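Long-range contacts in Glucose/sorbosone dehydrogenases (Escherichia coli K12, PDB 2G8S), which belongs to the glucose/sorbosone dehydrogenase family of beta-propeller proteins and carries a bound calcium ion: residues L211-H216 / N225-G230; D178-K183 / E190-G195; W84-E89 / G133-D138; P263-K268 / V311-R316. All coordinates share one frame; numbering follows the deposited sequence. Where two conformers were deposited one is given.

Contact 1: residues L211-H216 / N225-G230; sequences LWLNEH and NIPQKG. With EDO (1,2-ethanediol), chain E.
Leu-213 and Asn-225 form an antiparallel hydrogen-bonded pair: Leu-213 N gives a nearly straight bond (172°) to Asn-225 O at 2.9 Å, and Asn-225 N returns one to Leu-213 O at 2.8 Å, each donor lying in the carbonyl plane. Past Asn-225 the chain leaves regular pairing, and a water takes over, donating to Leu-211 O and Pro-227 O at once. Ile-226 lies alongside Trp-212. Its CG1, anti to its own carbonyl carbon, sits over one face of the indole, 3.7 Å from the centroid of the five-membered ring and 12° off the normal, a clear CH-pi contact, while CD1 reaches on over CE2. On the face carrying Leu-213 and Asn-225, Pro-227 CG packs 3.8 Å from Leu-213 CD2, and Leu-211 CD2 comes across it at about a right angle. Glu-215 reaches along the same region: its OE2 is 2.9 Å from Asn-225 ND2, yet the angle is too poor for a hydrogen bond and the carboxylate and amide planes stand 73° apart. That amide instead donates to Glu-223 OE1. Glu-215 OE1 takes a hydrogen bond from Arg-197 N and another from O1 of 1,2-ethanediol. This is the hairpin of strands 210-216 and 222-225 within one propeller blade, and it borders the calcium site, where Glu-223 and Tyr-233 bind the metal; the hydroxyl of Tyr-233 also bonds Gln-228 N. Strand 198-205 pairs along the other edge of strand 210-216, and Phe-278, on strand 273-279, meets the Trp-212 ring edge-to-face.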
# COMPACT_ATOMS: atom_id res chain seq x y z
N LEU A 211 -5.25 -11.94 -2.08
CA LEU A 211 -4.76 -10.66 -1.58
C LEU A 211 -4.45 -10.73 -0.09
O LEU A 211 -5.25 -11.24 0.69
CB LEU A 211 -5.82 -9.58 -1.81
CG LEU A 211 -5.40 -8.15 -1.49
CD1 LEU A 211 -4.45 -7.62 -2.55
CD2 LEU A 211 -6.64 -7.28 -1.40
N TRP A 212 -3.28 -10.23 0.30
CA TRP A 212 -2.95 -9.95 1.70
C TRP A 212 -2.74 -8.45 1.88
O TRP A 212 -2.26 -7.77 0.98
CB TRP A 212 -1.66 -10.67 2.11
CG TRP A 212 -1.78 -12.17 2.28
CD1 TRP A 212 -2.59 -13.03 1.59
CD2 TRP A 212 -0.99 -12.99 3.16
NE1 TRP A 212 -2.38 -14.34 2.02
CE2 TRP A 212 -1.40 -14.33 2.97
CE3 TRP A 212 0.02 -12.71 4.09
CZ2 TRP A 212 -0.84 -15.40 3.69
CZ3 TRP A 212 0.59 -13.77 4.81
CH2 TRP A 212 0.15 -15.10 4.60
N LEU A 213 -3.11 -7.94 3.05
CA LEU A 213 -2.84 -6.54 3.34
C LEU A 213 -2.32 -6.37 4.74
O LEU A 213 -2.48 -7.26 5.59
CB LEU A 213 -4.08 -5.67 3.12
CG LEU A 213 -5.32 -5.72 4.00
CD1 LEU A 213 -5.13 -5.08 5.38
CD2 LEU A 213 -6.44 -4.98 3.26
N ASN A 214 -1.70 -5.22 4.98
CA ASN A 214 -1.32 -4.87 6.33
C ASN A 214 -1.85 -3.50 6.71
O ASN A 214 -2.29 -2.72 5.85
CB ASN A 214 0.20 -5.01 6.57
CG ASN A 214 1.02 -3.93 5.90
OD1 ASN A 214 0.63 -2.76 5.85
ND2 ASN A 214 2.20 -4.31 5.42
N GLU A 215 -1.85 -3.22 8.00
CA GLU A 215 -2.37 -1.94 8.48
C GLU A 215 -1.72 -1.49 9.77
O GLU A 215 -1.28 -2.32 10.58
CB GLU A 215 -3.90 -1.95 8.62
CG GLU A 215 -4.47 -3.02 9.50
CD GLU A 215 -6.00 -2.97 9.51
OE1 GLU A 215 -6.54 -1.99 10.05
OE2 GLU A 215 -6.64 -3.91 8.97
N HIS A 216 -1.66 -0.17 9.94
CA HIS A 216 -1.18 0.41 11.19
C HIS A 216 -2.24 0.35 12.26
O HIS A 216 -3.39 0.75 12.03
CB HIS A 216 -0.80 1.87 10.99
CG HIS A 216 0.44 2.08 10.19
ND1 HIS A 216 0.89 3.33 9.84
CD2 HIS A 216 1.30 1.19 9.65
CE1 HIS A 216 2.00 3.20 9.13
NE2 HIS A 216 2.27 1.92 9.00
N ASN A 225 -3.83 -8.91 7.41
CA ASN A 225 -5.11 -9.55 7.14
C ASN A 225 -5.13 -10.22 5.76
O ASN A 225 -4.40 -9.80 4.84
CB ASN A 225 -6.24 -8.52 7.21
CG ASN A 225 -6.47 -8.04 8.62
OD1 ASN A 225 -6.86 -8.83 9.48
ND2 ASN A 225 -6.22 -6.76 8.88
N ILE A 226 -5.98 -11.23 5.63
CA ILE A 226 -6.29 -11.86 4.34
C ILE A 226 -7.76 -11.56 4.04
O ILE A 226 -8.66 -12.32 4.42
CB ILE A 226 -6.02 -13.39 4.32
CG1 ILE A 226 -4.60 -13.70 4.81
CG2 ILE A 226 -6.29 -13.96 2.92
CD1 ILE A 226 -4.33 -15.20 4.98
N PRO A 227 -8.02 -10.40 3.43
CA PRO A 227 -9.39 -9.89 3.38
C PRO A 227 -10.31 -10.70 2.47
O PRO A 227 -9.92 -11.08 1.36
CB PRO A 227 -9.24 -8.44 2.92
CG PRO A 227 -7.88 -8.34 2.34
CD PRO A 227 -7.04 -9.47 2.82
N GLN A 228 -11.52 -10.94 2.96
CA GLN A 228 -12.49 -11.72 2.21
C GLN A 228 -13.73 -10.90 1.87
O GLN A 228 -14.02 -9.89 2.52
CB GLN A 228 -12.86 -12.99 2.97
CG GLN A 228 -11.72 -14.00 3.01
CD GLN A 228 -11.99 -15.18 3.92
OE1 GLN A 228 -12.59 -15.05 4.99
NE2 GLN A 228 -11.52 -16.36 3.51
N LYS A 229 -14.42 -11.33 0.82
CA LYS A 229 -15.61 -10.66 0.32
C LYS A 229 -16.65 -10.42 1.40
O LYS A 229 -17.13 -11.38 2.04
CB LYS A 229 -16.23 -11.49 -0.81
CG LYS A 229 -17.45 -10.87 -1.46
CD LYS A 229 -17.98 -11.79 -2.56
CE LYS A 229 -19.16 -11.14 -3.28
NZ LYS A 229 -19.79 -12.10 -4.22
N GLY A 230 -16.98 -9.15 1.60
CA GLY A 230 -18.06 -8.72 2.48
C GLY A 230 -17.77 -8.78 3.96
O GLY A 230 -18.67 -8.57 4.78
C1 EDO E . -5.86 -2.03 13.10
O1 EDO E . -7.22 -2.10 12.64
C2 EDO E . -5.86 -1.61 14.57
O2 EDO E . -6.71 -2.48 15.31
O HOH W 1 -7.71 -12.33 0.22

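Contact 2: residues D178-K183 / E190-G195; sequences DNPFIK and EIWSYG
Water provides the polar link between these two runs of chain: it accepts from Phe-181 N at 2.8 Å and donates to Ile-191 O at 2.7 Å, filling in where the backbones stand too far apart to pair. The same carbonyl is crowded by Pro-180, whose CG lies 3.3 Å from Ile-191 O, and it also approaches the edge of the Phe-181 ring, near the ring plane. Asn-179 presents a second polar group. Its OD1 comes in at the edge of the Trp-192 indole, 3.4 Å from CZ3, with the amide plane tilted 53° to the ring; its ND2 points to Glu-190 but is held by hydrogen bonds to Arg-168 O and Ala-189 O. Apolar packing accounts for the remainder. Pro-180 CD rests 3.7 Å from Trp-192 CE3, the proline crossing the indole at about a right angle, and it is the torsion of Trp-192, with CG anti to the backbone N (chi1 -167°), that brings this ring back to the 178-183 run. Phe-181 sets CE2 3.8 Å from Ile-191 CG2, and its tip, CZ, meets Tyr-194 CE2 at 4.0 Å. Pro-180 CB lies over one face of the Phe-181 ring. Residues 179 to 182 form a type I beta turn, closed weakly, that laps onto the outermost strand, 191-194, of a four-stranded blade sheet. There Trp-192 and Ser-193 form a classic beta bulge opposite Leu-166 on strand 165-170, and Phe-144, on strand 142-147, meets the Trp-192 ring edge-to-face.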
# COMPACT_ATOMS: atom_id res chain seq x y z
N ASP A 178 -20.91 -8.29 -9.12
CA ASP A 178 -20.95 -9.29 -8.04
C ASP A 178 -20.30 -8.81 -6.73
O ASP A 178 -20.03 -9.62 -5.85
CB ASP A 178 -20.30 -10.61 -8.49
CG ASP A 178 -18.81 -10.47 -8.76
OD1 ASP A 178 -18.39 -9.42 -9.30
OD2 ASP A 178 -18.06 -11.41 -8.45
N ASN A 179 -20.05 -7.51 -6.61
CA ASN A 179 -19.59 -6.96 -5.33
C ASN A 179 -20.63 -7.17 -4.23
O ASN A 179 -21.83 -7.20 -4.52
CB ASN A 179 -19.21 -5.48 -5.46
CG ASN A 179 -17.72 -5.28 -5.76
OD1 ASN A 179 -17.01 -6.22 -6.15
ND2 ASN A 179 -17.24 -4.05 -5.56
N PRO A 180 -20.18 -7.36 -2.97
CA PRO A 180 -21.06 -7.89 -1.92
C PRO A 180 -22.24 -7.00 -1.54
O PRO A 180 -23.29 -7.53 -1.14
CB PRO A 180 -20.12 -8.05 -0.71
CG PRO A 180 -18.96 -7.15 -1.00
CD PRO A 180 -18.81 -7.11 -2.48
N PHE A 181 -22.08 -5.69 -1.66
CA PHE A 181 -23.08 -4.73 -1.16
C PHE A 181 -23.84 -3.98 -2.25
O PHE A 181 -24.48 -2.95 -1.99
CB PHE A 181 -22.44 -3.75 -0.17
CG PHE A 181 -21.77 -4.43 0.99
CD1 PHE A 181 -22.52 -5.09 1.95
CD2 PHE A 181 -20.39 -4.44 1.11
CE1 PHE A 181 -21.92 -5.74 3.02
CE2 PHE A 181 -19.77 -5.09 2.18
CZ PHE A 181 -20.53 -5.74 3.13
N ILE A 182 -23.79 -4.52 -3.47
CA ILE A 182 -24.41 -3.90 -4.64
C ILE A 182 -25.94 -3.76 -4.49
O ILE A 182 -26.53 -2.83 -5.06
CB ILE A 182 -24.03 -4.67 -5.95
CG1 ILE A 182 -24.39 -3.87 -7.21
CG2 ILE A 182 -24.62 -6.08 -5.97
CD1 ILE A 182 -23.22 -3.21 -7.88
N LYS A 183 -26.56 -4.65 -3.71
CA LYS A 183 -28.01 -4.65 -3.48
C LYS A 183 -28.37 -4.17 -2.08
O LYS A 183 -29.54 -4.18 -1.69
CB LYS A 183 -28.61 -6.04 -3.72
CG LYS A 183 -28.60 -6.53 -5.17
CD LYS A 183 -29.20 -5.50 -6.10
CE LYS A 183 -29.15 -5.96 -7.55
NZ LYS A 183 -29.40 -4.81 -8.46
N GLU A 190 -18.81 -0.09 -4.14
CA GLU A 190 -17.37 -0.30 -4.37
C GLU A 190 -16.72 -1.17 -3.29
O GLU A 190 -15.63 -1.71 -3.51
CB GLU A 190 -16.64 1.04 -4.44
CG GLU A 190 -17.11 1.96 -5.57
CD GLU A 190 -18.22 2.93 -5.17
OE1 GLU A 190 -18.85 2.76 -4.11
OE2 GLU A 190 -18.46 3.88 -5.95
N ILE A 191 -17.38 -1.32 -2.14
CA ILE A 191 -16.78 -1.98 -0.97
C ILE A 191 -16.65 -3.49 -1.13
O ILE A 191 -17.61 -4.19 -1.49
CB ILE A 191 -17.57 -1.64 0.33
CG1 ILE A 191 -17.49 -0.13 0.62
CG2 ILE A 191 -17.05 -2.47 1.53
CD1 ILE A 191 -18.51 0.36 1.63
N TRP A 192 -15.45 -4.00 -0.82
CA TRP A 192 -15.18 -5.43 -0.74
C TRP A 192 -15.12 -5.88 0.72
O TRP A 192 -15.81 -6.81 1.11
CB TRP A 192 -13.86 -5.74 -1.44
CG TRP A 192 -13.61 -7.19 -1.70
CD1 TRP A 192 -12.65 -7.99 -1.12
CD2 TRP A 192 -14.31 -8.02 -2.64
NE1 TRP A 192 -12.71 -9.26 -1.65
CE2 TRP A 192 -13.72 -9.31 -2.58
CE3 TRP A 192 -15.37 -7.80 -3.52
CZ2 TRP A 192 -14.17 -10.37 -3.38
CZ3 TRP A 192 -15.81 -8.85 -4.32
CH2 TRP A 192 -15.22 -10.12 -4.24
N SER A 193 -14.30 -5.20 1.52
CA SER A 193 -14.18 -5.49 2.96
C SER A 193 -14.19 -4.19 3.73
O SER A 193 -13.91 -3.12 3.17
CB SER A 193 -12.86 -6.23 3.26
OG SER A 193 -12.66 -7.37 2.43
N TYR A 194 -14.50 -4.26 5.02
CA TYR A 194 -14.55 -3.06 5.84
C TYR A 194 -13.93 -3.30 7.21
O TYR A 194 -13.46 -4.39 7.50
CB TYR A 194 -15.98 -2.50 5.92
CG TYR A 194 -17.04 -3.37 6.57
CD1 TYR A 194 -17.59 -3.01 7.80
CD2 TYR A 194 -17.55 -4.50 5.92
CE1 TYR A 194 -18.58 -3.78 8.40
CE2 TYR A 194 -18.55 -5.28 6.52
CZ TYR A 194 -19.05 -4.91 7.76
OH TYR A 194 -20.04 -5.67 8.34
N GLY A 195 -13.89 -2.26 8.05
CA GLY A 195 -13.30 -2.40 9.39
C GLY A 195 -11.79 -2.44 9.38
O GLY A 195 -11.16 -3.20 10.12
O HOH W 2 -20.07 -4.01 -2.56

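Contact 3: residues W84-E89 / G133-D138; sequences WLSYSE and GRLVFD
Face-to-face packing of two neighbouring sheets brings strand 82-90 against strand 135-137, deep in the protein and close to the centre of the chain. The strand segments run roughly antiparallel, at 154°, with axes 9.0 Å apart at closest approach, so side chains rather than backbone pairing fill the gap. Most prominent is an edge-to-face pair: Phe-137 turns its edge onto the face of Trp-84, with CZ only 3.3 Å from Trp-84 NE1 and the planes 73° apart. The centroids of the phenyl and the indole five-membered ring are 4.8 Å apart. Next along, Leu-135 sets CD1 against Trp-84 CB, at 3.9 Å, and reaches the backbone between Leu-85 and Ser-86. Sheets stacked in this way, each an antiparallel array, are the blades of a beta-propeller; Val-72 and Val-100 of the first sheet and Leu-143 and Ile-145 of the second line the same apolar layer. Between the two segments themselves there is one hydrogen bond, where their backbones draw closest: Ser-86 OG, in the crowded position between its backbone N and carbonyl carbon, donates to a lone pair of Gly-133 O at 2.6 Å. The same OG accepts from Asp-70 N, so the hydroxyl is gripped from both sides of the interface. Asp-70 OD2 in turn takes bonds from Leu-135 N and Arg-134 NE, the latter a salt bridge.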
# COMPACT_ATOMS: atom_id res chain seq x y z
N TRP A 84 -1.50 3.45 -13.41
CA TRP A 84 -2.44 3.93 -12.41
C TRP A 84 -1.71 4.66 -11.30
O TRP A 84 -0.62 4.25 -10.89
CB TRP A 84 -3.22 2.75 -11.82
CG TRP A 84 -4.24 2.14 -12.74
CD1 TRP A 84 -4.00 1.39 -13.87
CD2 TRP A 84 -5.66 2.23 -12.62
NE1 TRP A 84 -5.19 1.01 -14.45
CE2 TRP A 84 -6.23 1.51 -13.70
CE3 TRP A 84 -6.52 2.85 -11.68
CZ2 TRP A 84 -7.62 1.39 -13.87
CZ3 TRP A 84 -7.89 2.73 -11.86
CH2 TRP A 84 -8.43 2.01 -12.94
N LEU A 85 -2.32 5.74 -10.80
CA LEU A 85 -1.76 6.49 -9.67
C LEU A 85 -2.84 6.71 -8.61
O LEU A 85 -4.03 6.86 -8.94
CB LEU A 85 -1.23 7.86 -10.10
CG LEU A 85 -0.14 7.92 -11.17
CD1 LEU A 85 0.09 9.35 -11.67
CD2 LEU A 85 1.17 7.35 -10.62
N SER A 86 -2.43 6.71 -7.35
CA SER A 86 -3.31 7.18 -6.29
C SER A 86 -2.67 8.37 -5.59
O SER A 86 -1.46 8.55 -5.60
CB SER A 86 -3.59 6.06 -5.28
OG SER A 86 -2.42 5.67 -4.58
N TYR A 87 -3.51 9.21 -4.99
CA TYR A 87 -3.03 10.46 -4.40
C TYR A 87 -4.09 10.99 -3.45
O TYR A 87 -5.23 10.55 -3.49
CB TYR A 87 -2.71 11.49 -5.50
CG TYR A 87 -3.88 11.88 -6.39
CD1 TYR A 87 -4.54 13.10 -6.21
CD2 TYR A 87 -4.31 11.05 -7.44
CE1 TYR A 87 -5.61 13.47 -7.02
CE2 TYR A 87 -5.38 11.42 -8.27
CZ TYR A 87 -6.03 12.63 -8.04
OH TYR A 87 -7.08 13.02 -8.84
N SER A 88 -3.71 11.93 -2.59
CA SER A 88 -4.72 12.63 -1.79
C SER A 88 -5.17 13.89 -2.51
O SER A 88 -4.37 14.57 -3.17
CB SER A 88 -4.21 12.94 -0.39
OG SER A 88 -2.95 13.57 -0.42
N GLU A 89 -6.45 14.20 -2.39
CA GLU A 89 -7.08 15.32 -3.07
C GLU A 89 -7.99 16.07 -2.10
O GLU A 89 -8.79 15.47 -1.40
CB GLU A 89 -7.90 14.79 -4.25
CG GLU A 89 -8.66 15.87 -5.03
CD GLU A 89 -9.70 15.29 -5.97
OE1 GLU A 89 -10.53 14.48 -5.52
OE2 GLU A 89 -9.70 15.68 -7.17
N GLY A 133 -4.01 3.97 0.25
CA GLY A 133 -3.51 4.38 -1.06
C GLY A 133 -2.98 3.29 -1.97
O GLY A 133 -2.85 3.50 -3.18
N ARG A 134 -2.68 2.13 -1.41
CA ARG A 134 -2.13 1.04 -2.23
C ARG A 134 -3.14 0.52 -3.24
O ARG A 134 -4.32 0.34 -2.92
CB ARG A 134 -1.61 -0.11 -1.36
CG ARG A 134 -0.93 -1.23 -2.14
CD ARG A 134 0.58 -1.30 -1.88
NE ARG A 134 1.35 -0.25 -2.55
CZ ARG A 134 2.63 0.02 -2.29
NH1 ARG A 134 3.28 -0.66 -1.35
NH2 ARG A 134 3.26 0.98 -2.95
N LEU A 135 -2.66 0.28 -4.46
CA LEU A 135 -3.44 -0.31 -5.54
C LEU A 135 -2.84 -1.66 -5.88
O LEU A 135 -1.63 -1.76 -6.07
CB LEU A 135 -3.36 0.57 -6.79
CG LEU A 135 -3.68 2.05 -6.61
CD1 LEU A 135 -3.41 2.82 -7.90
CD2 LEU A 135 -5.12 2.20 -6.18
N VAL A 136 -3.67 -2.69 -5.96
CA VAL A 136 -3.18 -4.00 -6.40
C VAL A 136 -4.13 -4.63 -7.41
O VAL A 136 -5.33 -4.78 -7.13
CB VAL A 136 -2.97 -4.98 -5.20
CG1 VAL A 136 -2.63 -6.38 -5.71
CG2 VAL A 136 -1.85 -4.49 -4.30
N PHE A 137 -3.61 -5.01 -8.58
CA PHE A 137 -4.38 -5.79 -9.54
C PHE A 137 -4.30 -7.28 -9.18
O PHE A 137 -3.21 -7.79 -8.86
CB PHE A 137 -3.86 -5.56 -10.97
CG PHE A 137 -4.20 -4.20 -11.51
CD1 PHE A 137 -5.44 -3.96 -12.10
CD2 PHE A 137 -3.28 -3.16 -11.43
CE1 PHE A 137 -5.76 -2.69 -12.58
CE2 PHE A 137 -3.59 -1.89 -11.91
CZ PHE A 137 -4.84 -1.66 -12.49
N ASP A 138 -5.44 -7.97 -9.20
CA ASP A 138 -5.43 -9.39 -8.82
C ASP A 138 -5.04 -10.31 -9.98
O ASP A 138 -4.82 -11.50 -9.77
CB ASP A 138 -6.73 -9.83 -8.15
CG ASP A 138 -7.93 -9.87 -9.10
OD1 ASP A 138 -7.84 -9.44 -10.27
OD2 ASP A 138 -8.98 -10.36 -8.64

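Contact 4: residues P263-K268 / V311-R316; sequences PVFYWK and VTEDGR. With EDO (1,2-ethanediol), chain N.
Two consecutive propeller blades meet here by their outermost strands, 265-267 of one and 310-317 of the next; the segments 265-267 and 311-316 run at 44° to each other, with side chains and a water between them. Val-311 CG1 packs 3.7 Å from Phe-265 CB, while the phenyl edge, at CD1, faces Val-311 O at 3.4 Å. Phe-265 owes this reach to a CG anti to its backbone N (chi1 -158°), which also lays its CE2 over one face of the Trp-267 indole. A water spans the strands at this end, donating to Val-264 O and accepting from Val-311 N. Both edge strands are irregular, as the classic beta bulges at Val-264/Phe-265, opposite Ile-224, and Asp-314/Gly-315, opposite Val-303, attest. The polar end lies at Trp-267. Its NE1 donates to Glu-313 OE1 at 2.9 Å (163° at the hydrogen), with the oxygen in the ring plane and met nearly along its C-O axis. Glu-313 OE2 takes Arg-316 NE at 2.8 Å in a salt bridge, approached from above the carboxylate plane. Arg-316 NH1 also pairs with Asp-298 and Asp-300, a cluster likely to keep both Glu-313 and the arginine charged.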
# COMPACT_ATOMS: atom_id res chain seq x y z
N PRO A 263 -6.92 -10.88 12.35
CA PRO A 263 -5.75 -10.86 11.46
C PRO A 263 -5.01 -12.20 11.54
O PRO A 263 -5.22 -12.96 12.49
CB PRO A 263 -4.88 -9.76 12.07
CG PRO A 263 -5.22 -9.82 13.55
CD PRO A 263 -6.70 -10.09 13.57
N VAL A 264 -4.18 -12.49 10.55
CA VAL A 264 -3.35 -13.67 10.62
C VAL A 264 -2.05 -13.40 11.38
O VAL A 264 -1.34 -14.34 11.75
CB VAL A 264 -3.06 -14.29 9.23
CG1 VAL A 264 -4.37 -14.71 8.56
CG2 VAL A 264 -2.27 -13.32 8.33
N PHE A 265 -1.74 -12.13 11.61
CA PHE A 265 -0.61 -11.74 12.45
C PHE A 265 -0.89 -10.36 13.03
O PHE A 265 -1.49 -9.51 12.36
CB PHE A 265 0.69 -11.70 11.63
CG PHE A 265 1.93 -11.82 12.46
CD1 PHE A 265 2.46 -13.08 12.75
CD2 PHE A 265 2.56 -10.69 12.99
CE1 PHE A 265 3.61 -13.21 13.53
CE2 PHE A 265 3.71 -10.81 13.78
CZ PHE A 265 4.23 -12.07 14.05
N TYR A 266 -0.47 -10.14 14.26
CA TYR A 266 -0.52 -8.80 14.83
C TYR A 266 0.72 -8.54 15.68
O TYR A 266 1.38 -9.49 16.14
CB TYR A 266 -1.81 -8.55 15.63
CG TYR A 266 -2.03 -9.54 16.75
CD1 TYR A 266 -1.51 -9.32 18.03
CD2 TYR A 266 -2.73 -10.73 16.51
CE1 TYR A 266 -1.70 -10.25 19.05
CE2 TYR A 266 -2.92 -11.66 17.51
CZ TYR A 266 -2.41 -11.42 18.77
OH TYR A 266 -2.61 -12.37 19.75
N TRP A 267 1.04 -7.26 15.84
CA TRP A 267 2.13 -6.84 16.71
C TRP A 267 1.57 -5.93 17.78
O TRP A 267 1.05 -4.85 17.46
CB TRP A 267 3.18 -6.04 15.93
CG TRP A 267 3.96 -6.77 14.87
CD1 TRP A 267 5.23 -7.28 14.99
CD2 TRP A 267 3.57 -6.99 13.50
NE1 TRP A 267 5.64 -7.83 13.80
CE2 TRP A 267 4.64 -7.66 12.86
CE3 TRP A 267 2.42 -6.68 12.76
CZ2 TRP A 267 4.59 -8.04 11.52
CZ3 TRP A 267 2.37 -7.06 11.41
CH2 TRP A 267 3.45 -7.73 10.81
N LYS A 268 1.68 -6.32 19.04
CA LYS A 268 1.33 -5.40 20.12
C LYS A 268 2.31 -4.24 20.27
O LYS A 268 1.97 -3.20 20.84
CB LYS A 268 1.14 -6.15 21.43
CG LYS A 268 -0.17 -6.92 21.50
CD LYS A 268 -0.35 -7.43 22.90
CE LYS A 268 -1.61 -8.23 23.06
NZ LYS A 268 -1.77 -8.47 24.53
N VAL A 311 1.74 -17.11 9.04
CA VAL A 311 2.98 -16.37 8.89
C VAL A 311 3.67 -16.22 10.25
O VAL A 311 2.99 -16.06 11.28
CB VAL A 311 2.71 -15.01 8.16
CG1 VAL A 311 1.85 -14.08 9.00
CG2 VAL A 311 3.97 -14.36 7.70
N THR A 312 4.99 -16.35 10.26
CA THR A 312 5.79 -16.18 11.48
C THR A 312 6.95 -15.24 11.20
O THR A 312 7.39 -15.12 10.05
CB THR A 312 6.31 -17.52 12.05
OG1 THR A 312 7.11 -18.19 11.08
CG2 THR A 312 5.16 -18.42 12.48
N GLU A 313 7.47 -14.58 12.24
CA GLU A 313 8.54 -13.61 12.05
C GLU A 313 9.91 -14.27 12.21
O GLU A 313 10.22 -14.82 13.27
CB GLU A 313 8.38 -12.42 13.02
CG GLU A 313 9.44 -11.35 12.82
CD GLU A 313 9.14 -10.02 13.49
OE1 GLU A 313 7.95 -9.61 13.55
OE2 GLU A 313 10.10 -9.34 13.91
N ASP A 314 10.72 -14.24 11.15
CA ASP A 314 12.09 -14.78 11.23
C ASP A 314 13.02 -13.82 11.95
O ASP A 314 13.89 -14.24 12.72
CB ASP A 314 12.68 -14.97 9.84
CG ASP A 314 11.97 -16.02 9.02
OD1 ASP A 314 10.99 -16.65 9.48
OD2 ASP A 314 12.42 -16.20 7.87
N GLY A 315 12.85 -12.53 11.69
CA GLY A 315 13.73 -11.51 12.23
C GLY A 315 13.70 -10.26 11.38
O GLY A 315 12.76 -10.05 10.62
N ARG A 316 14.73 -9.44 11.53
CA ARG A 316 14.81 -8.12 10.89
C ARG A 316 16.09 -7.97 10.10
O ARG A 316 17.13 -8.53 10.46
CB ARG A 316 14.76 -7.01 11.94
CG ARG A 316 13.57 -7.07 12.89
CD ARG A 316 12.23 -6.89 12.16
NE ARG A 316 11.10 -6.89 13.09
CZ ARG A 316 10.46 -5.80 13.50
NH1 ARG A 316 10.82 -4.59 13.08
NH2 ARG A 316 9.44 -5.92 14.35
C1 EDO N . -0.19 -2.09 23.15
O1 EDO N . 0.79 -2.79 23.93
C2 EDO N . -0.94 -3.06 22.25
O2 EDO N . -1.96 -3.74 23.00
O HOH W 3 -0.37 -16.84 11.20

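In the fold
Contacts 1 and 2 adjoin, their centres 14 Å apart, and the chain after Pro-227 joins them: Gly-230 N probably donates to Trp-192 O at 2.7 Å, and Gln-228 O probably accepts from Ser-193 OG. Contact 4 reaches the same sheet as contact 1, with Ile-226 CD1 and Val-264 CG1 3.6 Å apart. Contact 3 meets contact 1 through Leu-211 and Val-136, and reaches the same sheet as contact 2 without touching it. Contacts 2 and 4 lie farthest apart, about 28 Å between centres. The calcium is nearest contact 1, about 4 Å from the Asn-225 side chain, against about 11 Å from those of Tyr-194 and Val-264.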